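Local coordinates for putative esterase/lipase/thioesterase (Silicibacter sp., PDB 2PBL), which is a putative esterase, lipase or thioesterase of the alpha/beta-hydrolase fold, probably hydrolysing ester or thioester bonds, its natural substrate not being established, at residues Ala122-Ile127 against Gly157-Asn162; Trp225-Glu228 against Asp233-Ile236. All coordinates share one frame; numbering follows the deposited sequence.

Contact 1 of 2, residues Ala122-Ile127 against Gly157-Asn162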
ATOM      1  N   ALA A 122      -6.708  10.072  10.167  1.00 13.92           N
ATOM      2  CA  ALA A 122      -8.075  10.505   9.869  1.00 15.10           C
ATOM      3  C   ALA A 122      -9.057   9.346   9.706  1.00 16.68           C
ATOM      4  O   ALA A 122     -10.152   9.345  10.286  1.00 15.18           O
ATOM      5  CB  ALA A 122      -8.065  11.371   8.638  1.00 17.52           C
ATOM      6  N   ALA A 123      -8.662   8.327   8.950  1.00 16.46           N
ATOM      7  CA  ALA A 123      -9.535   7.168   8.811  1.00 13.36           C
ATOM      8  C   ALA A 123      -9.803   6.506  10.180  1.00 14.75           C
ATOM      9  O   ALA A 123     -10.914   6.056  10.437  1.00 15.02           O
ATOM     10  CB  ALA A 123      -8.969   6.176   7.811  1.00 14.94           C
ATOM     11  N   ALA A 124      -8.788   6.472  11.053  1.00 14.74           N
ATOM     12  CA  ALA A 124      -8.873   5.867  12.395  1.00 14.70           C
ATOM     13  C   ALA A 124      -9.825   6.628  13.336  1.00 16.62           C
ATOM     14  O   ALA A 124     -10.242   6.078  14.340  1.00 15.19           O
ATOM     15  CB  ALA A 124      -7.521   5.772  13.013  1.00 17.40           C
ATOM     16  N   LYS A 125     -10.117   7.890  13.015  1.00 17.21           N
ATOM     17  CA  LYS A 125     -11.147   8.656  13.739  1.00 19.23           C
ATOM     18  C   LYS A 125     -12.555   8.288  13.269  1.00 20.28           C
ATOM     19  O   LYS A 125     -13.529   8.444  14.002  1.00 18.44           O
ATOM     20  CB  LYS A 125     -10.916  10.148  13.547  1.00 16.45           C
ATOM     21  CG  LYS A 125      -9.606  10.558  14.180  1.00 26.40           C
ATOM     22  CD  LYS A 125      -9.336  12.033  14.138  1.00 33.16           C
ATOM     23  CE  LYS A 125      -7.965  12.290  14.782  1.00 28.96           C
ATOM     24  NZ  LYS A 125      -7.497  13.638  14.489  1.00 34.12           N
ATOM     25  N   GLU A 126     -12.664   7.810  12.043  1.00 20.33           N
ATOM     26  CA  GLU A 126     -13.971   7.484  11.472  1.00 21.10           C
ATOM     27  C   GLU A 126     -14.478   6.115  11.883  1.00 20.69           C
ATOM     28  O   GLU A 126     -15.684   5.911  12.090  1.00 21.28           O
ATOM     29  CB  GLU A 126     -13.892   7.553   9.951  1.00 21.70           C
ATOM     30  CG  GLU A 126     -13.562   8.872   9.436  1.00 19.98           C
ATOM     31  CD  GLU A 126     -14.662   9.850   9.699  1.00 32.93           C
ATOM     32  OE1 GLU A 126     -15.831   9.473   9.549  1.00 28.01           O
ATOM     33  OE2 GLU A 126     -14.364  10.987  10.062  1.00 39.08           O
ATOM     34  N   ILE A 127     -13.547   5.192  12.007  1.00 17.41           N
ATOM     35  CA  ILE A 127     -13.831   3.834  12.309  1.00 18.03           C
ATOM     36  C   ILE A 127     -13.163   3.399  13.612  1.00 18.51           C
ATOM     37  O   ILE A 127     -11.946   3.573  13.807  1.00 17.08           O
ATOM     38  CB  ILE A 127     -13.357   2.918  11.150  1.00 15.83           C
ATOM     39  CG1 ILE A 127     -13.921   3.373   9.800  1.00 21.11           C
ATOM     40  CG2 ILE A 127     -13.723   1.472  11.419  1.00 19.36           C
ATOM     41  CD1 ILE A 127     -15.421   3.226   9.674  1.00 22.15           C
ATOM     42  N   GLY A 157      -1.099   3.786  16.198  1.00 12.57           N
ATOM     43  CA  GLY A 157      -0.217   2.665  16.161  1.00 12.87           C
ATOM     44  C   GLY A 157      -0.626   1.565  17.123  1.00 10.54           C
ATOM     45  O   GLY A 157      -0.608   0.372  16.732  1.00  8.58           O
ATOM     46  N   ALA A 158      -1.043   1.916  18.338  1.00  8.36           N
ATOM     47  CA  ALA A 158      -1.384   0.881  19.337  1.00 11.69           C
ATOM     48  C   ALA A 158      -2.443  -0.066  18.848  1.00 10.33           C
ATOM     49  O   ALA A 158      -2.486  -1.226  19.276  1.00 10.90           O
ATOM     50  CB  ALA A 158      -1.832   1.505  20.627  1.00 12.87           C
ATOM     51  N   ARG A 159      -3.267   0.438  17.919  1.00 10.10           N
ATOM     52  CA  ARG A 159      -4.408  -0.311  17.354  1.00  8.59           C
ATOM     53  C   ARG A 159      -4.056  -1.127  16.138  1.00 11.63           C
ATOM     54  O   ARG A 159      -4.882  -1.964  15.692  1.00  9.96           O
ATOM     55  CB  ARG A 159      -5.496   0.650  16.956  1.00  9.89           C
ATOM     56  CG  ARG A 159      -6.204   1.370  18.112  1.00 10.54           C
ATOM     57  CD  ARG A 159      -6.985   2.540  17.608  1.00 12.19           C
ATOM     58  NE  ARG A 159      -8.079   2.129  16.719  1.00 16.53           N
ATOM     59  CZ  ARG A 159      -8.850   2.974  16.064  1.00 18.19           C
ATOM     60  NH1 ARG A 159      -8.707   4.271  16.208  1.00 20.42           N
ATOM     61  NH2 ARG A 159      -9.810   2.527  15.278  1.00 17.74           N
ATOM     62  N   ILE A 160      -2.840  -0.939  15.587  1.00 10.40           N
ATOM     63  CA  ILE A 160      -2.528  -1.695  14.361  1.00 12.45           C
ATOM     64  C   ILE A 160      -2.308  -3.161  14.741  1.00 13.73           C
ATOM     65  O   ILE A 160      -1.427  -3.493  15.550  1.00 17.73           O
ATOM     66  CB  ILE A 160      -1.323  -1.157  13.626  1.00 11.87           C
ATOM     67  CG1 ILE A 160      -1.595   0.252  13.106  1.00 14.30           C
ATOM     68  CG2 ILE A 160      -0.931  -2.068  12.430  1.00 12.27           C
ATOM     69  CD1 ILE A 160      -0.329   0.913  12.571  1.00 19.87           C
ATOM     70  N   ARG A 161      -3.075  -4.038  14.097  1.00 11.94           N
ATOM     71  CA  ARG A 161      -3.046  -5.471  14.370  1.00 12.00           C
ATOM     72  C   ARG A 161      -2.173  -6.233  13.394  1.00 13.47           C
ATOM     73  O   ARG A 161      -1.376  -7.064  13.798  1.00 13.28           O
ATOM     74  CB  ARG A 161      -4.484  -6.024  14.378  1.00 13.77           C
ATOM     75  CG  ARG A 161      -4.594  -7.515  14.511  1.00  7.91           C
ATOM     76  CD  ARG A 161      -5.965  -7.990  14.855  1.00 13.91           C
ATOM     77  NE  ARG A 161      -6.065  -9.454  14.804  1.00 15.13           N
ATOM     78  CZ  ARG A 161      -5.683 -10.252  15.803  1.00 15.07           C
ATOM     79  NH1 ARG A 161      -5.113  -9.758  16.892  1.00 17.16           N
ATOM     80  NH2 ARG A 161      -5.797 -11.561  15.678  1.00 17.68           N
ATOM     81  N   ASN A 162      -2.335  -5.940  12.113  1.00 12.90           N
ATOM     82  CA  ASN A 162      -1.618  -6.635  11.027  1.00 11.73           C
ATOM     83  C   ASN A 162      -1.146  -5.602  10.009  1.00 10.88           C
ATOM     84  O   ASN A 162      -1.843  -4.601   9.718  1.00 10.27           O
ATOM     85  CB  ASN A 162      -2.533  -7.597  10.207  1.00 16.01           C
ATOM     86  CG  ASN A 162      -3.260  -8.668  11.025  1.00  6.24           C
ATOM     87  OD1 ASN A 162      -2.689  -9.257  11.901  1.00  7.55           O
ATOM     88  ND2 ASN A 162      -4.594  -8.991  10.661  1.00  9.20           N
TER
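The guanidinium group of Arg159 reaches across to two backbone carbonyls, those of Ala124 and Ile127, in the last part of helix 109-126 and just after it. The reach starts from a type I turn, Gly157 to Ile160, closed by a hydrogen bond of 2.8 Å from Ile160 N to Gly157 O. At the third position of this turn, Arg159 directs its CB toward the segment 122-127. Its CG lies anti to the carbonyl carbon (chi1 -68°), and after an extended step the chain bends at chi3, which turns the flat head edge-on to the two oxygens. NH1 donates to Ala124 O over 3.0 Å in a nearly straight bond (168° at the hydrogen), although the donor is tilted well off the carbonyl plane. NH2 donates to Ile127 O over 2.8 Å, somewhat more bent at 151° but closer to the plane of its carbonyl. Both oxygens lie in the guanidinium plane, while the methyl CB of Ala124 rests 3.7 Å from NH1. NH2 also bonds to Gly129 O, extending the grip along the loop. Ala124 and Arg159 both touch Ile131, so the turn before strand 160-166 meets helix 109-126 over the start of strand 131-136, as part of the helix-on-sheet packing of the alpha/beta-hydrolase core. Next in the chain, Ile160 begins strand 160-166, which runs on beside the C-terminal Ala262. A leucine in place of Arg159 would probably leave the carbonyls of Ala124, Ile127 and Gly129 without this donor. Chemically, one planar cation serves several main-chain acceptors, so its rotation is fixed by more than one bond, and its positive charge is probably favoured by these carbonyl oxygens.

Contact 2 of 2, residues Trp225-Glu228 against Asp233-Ile236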
ATOM      1  N   TRP A 225      14.398  -8.972   1.836  1.00 12.52           N
ATOM      2  CA  TRP A 225      15.109  -8.016   2.666  1.00 14.56           C
ATOM      3  C   TRP A 225      14.274  -7.554   3.858  1.00 15.39           C
ATOM      4  O   TRP A 225      14.817  -7.483   4.986  1.00 16.70           O
ATOM      5  CB  TRP A 225      15.641  -6.820   1.916  1.00 14.94           C
ATOM      6  CG  TRP A 225      16.755  -7.172   0.983  1.00 20.20           C
ATOM      7  CD1 TRP A 225      17.699  -8.158   1.143  1.00 21.10           C
ATOM      8  CD2 TRP A 225      17.061  -6.517  -0.246  1.00 17.79           C
ATOM      9  NE1 TRP A 225      18.548  -8.164   0.062  1.00 25.46           N
ATOM     10  CE2 TRP A 225      18.176  -7.175  -0.805  1.00 16.82           C
ATOM     11  CE3 TRP A 225      16.496  -5.454  -0.933  1.00 15.22           C
ATOM     12  CZ2 TRP A 225      18.744  -6.778  -2.026  1.00 21.46           C
ATOM     13  CZ3 TRP A 225      17.057  -5.052  -2.149  1.00 24.29           C
ATOM     14  CH2 TRP A 225      18.169  -5.733  -2.685  1.00 19.64           C
ATOM     15  N   LEU A 226      12.980  -7.291   3.615  1.00 16.42           N
ATOM     16  CA  LEU A 226      12.065  -6.847   4.684  1.00 14.37           C
ATOM     17  C   LEU A 226      11.832  -7.990   5.683  1.00 15.23           C
ATOM     18  O   LEU A 226      11.878  -7.817   6.924  1.00 15.44           O
ATOM     19  CB  LEU A 226      10.726  -6.319   4.101  1.00 15.09           C
ATOM     20  CG  LEU A 226       9.833  -5.636   5.163  1.00 14.84           C
ATOM     21  CD1 LEU A 226      10.569  -4.576   5.958  1.00 11.91           C
ATOM     22  CD2 LEU A 226       8.535  -5.061   4.602  1.00 15.01           C
ATOM     23  N   VAL A 227      11.599  -9.179   5.133  1.00 13.75           N
ATOM     24  CA  VAL A 227      11.411 -10.378   5.924  1.00 15.78           C
ATOM     25  C   VAL A 227      12.614 -10.595   6.852  1.00 14.83           C
ATOM     26  O   VAL A 227      12.450 -10.820   8.075  1.00 14.95           O
ATOM     27  CB  VAL A 227      11.124 -11.611   5.026  1.00 10.61           C
ATOM     28  CG1 VAL A 227      11.153 -12.861   5.857  1.00 19.19           C
ATOM     29  CG2 VAL A 227       9.823 -11.465   4.302  1.00 15.07           C
ATOM     30  N   GLU A 228      13.833 -10.495   6.294  1.00 16.87           N
ATOM     31  CA  GLU A 228      15.043 -10.645   7.091  1.00 16.95           C
ATOM     32  C   GLU A 228      15.227  -9.604   8.189  1.00 17.48           C
ATOM     33  O   GLU A 228      15.542  -9.953   9.332  1.00 15.64           O
ATOM     34  CB  GLU A 228      16.282 -10.578   6.210  1.00 19.28           C
ATOM     35  CG  GLU A 228      16.519 -11.835   5.412  1.00 20.35           C
ATOM     36  CD  GLU A 228      17.709 -11.737   4.462  1.00 19.82           C
ATOM     37  OE1 GLU A 228      18.215 -10.610   4.173  1.00 21.90           O
ATOM     38  OE2 GLU A 228      18.101 -12.824   4.000  1.00 23.05           O
ATOM     39  N   ASP A 233       6.637 -12.625   8.674  1.00 14.98           N
ATOM     40  CA  ASP A 233       6.163 -13.790   7.897  1.00 14.19           C
ATOM     41  C   ASP A 233       6.424 -13.438   6.413  1.00 15.05           C
ATOM     42  O   ASP A 233       6.640 -12.265   6.056  1.00 15.01           O
ATOM     43  CB  ASP A 233       4.682 -14.130   8.111  1.00 12.98           C
ATOM     44  CG  ASP A 233       4.389 -14.745   9.513  1.00 18.55           C
ATOM     45  OD1 ASP A 233       5.316 -14.787  10.349  1.00 30.21           O
ATOM     46  OD2 ASP A 233       3.233 -15.178   9.772  1.00 26.47           O
ATOM     47  N   HIS A 234       6.426 -14.464   5.559  1.00 14.96           N
ATOM     48  CA  HIS A 234       6.710 -14.312   4.150  1.00 14.58           C
ATOM     49  C   HIS A 234       5.883 -15.271   3.338  1.00 16.33           C
ATOM     50  O   HIS A 234       5.985 -16.450   3.548  1.00 16.90           O
ATOM     51  CB  HIS A 234       8.196 -14.624   3.936  1.00 15.52           C
ATOM     52  CG  HIS A 234       8.700 -14.330   2.553  1.00 10.66           C
ATOM     53  ND1 HIS A 234       9.938 -14.765   2.121  1.00 20.99           N
ATOM     54  CD2 HIS A 234       8.187 -13.574   1.537  1.00 15.74           C
ATOM     55  CE1 HIS A 234      10.157 -14.314   0.898  1.00 18.38           C
ATOM     56  NE2 HIS A 234       9.116 -13.589   0.519  1.00 19.23           N
ATOM     57  N   VAL A 235       5.095 -14.730   2.404  1.00 15.89           N
ATOM     58  CA  VAL A 235       4.289 -15.501   1.471  1.00 16.28           C
ATOM     59  C   VAL A 235       4.672 -15.214   0.012  1.00 18.72           C
ATOM     60  O   VAL A 235       4.693 -14.042  -0.432  1.00 18.34           O
ATOM     61  CB  VAL A 235       2.819 -15.232   1.639  1.00 15.68           C
ATOM     62  CG1 VAL A 235       2.018 -16.007   0.570  1.00 18.06           C
ATOM     63  CG2 VAL A 235       2.339 -15.661   3.046  1.00 15.33           C
ATOM     64  N   ILE A 236       4.953 -16.283  -0.739  1.00 18.09           N
ATOM     65  CA  ILE A 236       5.181 -16.154  -2.191  1.00 19.07           C
ATOM     66  C   ILE A 236       3.925 -16.686  -2.914  1.00 17.34           C
ATOM     67  O   ILE A 236       3.637 -17.888  -2.876  1.00 18.73           O
ATOM     68  CB  ILE A 236       6.441 -16.876  -2.610  1.00 21.44           C
ATOM     69  CG1 ILE A 236       7.616 -16.229  -1.901  1.00 23.32           C
ATOM     70  CG2 ILE A 236       6.679 -16.772  -4.135  1.00 21.12           C
ATOM     71  CD1 ILE A 236       8.865 -16.871  -2.204  1.00 33.55           C
TER
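Val227 sets one methyl over a face of the His234 imidazole, and this CH-pi contact is the heart of the meeting between helix 217-230 and strand 233-237. CG2 is 3.9 Å from the centroid of the His234 ring, 26° off its normal, and displaced toward the rim where the ring joins its own side chain. The atom nearest to Val227 CG2 is therefore His234 CG, at 3.5 Å, and the same methyl also meets His234 CB at 3.6 Å. The second branch, CG1, touches the methylene alone, lying 3.9 Å from His234 CB. Both methyls therefore lean on the base of the histidine, CG2 over the ring and CG1 by the methylene, and the two side chains cross at about a right angle. Because His234 CG is anti to the backbone N (chi1 -172°), the ring is held beside the carbonyl carbon with a face available to the methyl. Main chain completes this first shell: Val227 CG2 also lies against Asp233 O, at 3.7 Å. The backbones come close here, the CA atoms of Val227 and His234 being 6.4 Å apart. Further out, Val227 packs on Val209 of strand 206-212, to which the backbones of Asp233 and Val235 are hydrogen-bonded. Strand alternation points Val235 away from the helix, and its side chain touches Trp210. No hydrogen bond joins the two segments, and the contact rests on van der Waals and CH-pi packing near the protein surface. Strand 206-212, helix 217-230 and the parallel strand 233-237 form a beta-alpha-beta crossover, the repeating connection of the alpha/beta-hydrolase core, here ending at the outermost strand of the sheet.

In the fold
Contacts 1 and 2 follow one another along the chain and reach the same mixed sheet without touching: their centres are 24 Å apart and their nearest atoms about 9 Å. Strand 206-212 lies between the strands they involve, Arg161 bonding to Lys206 on one side and Asp233 to Val207 and Val209 on the other. Contact 1 ties the turn leading into an inner strand to the last part of helix 109-126 and the loop beyond, by hydrogen bonds to main-chain oxygens, whereas contact 2 packs a helix on the sheet edge. A probable catalytic triad of Ser137, on a nucleophile elbow, Glu215 and His242 belongs to neither, though Glu215 precedes helix 217-230 and His242 follows strand 233-237.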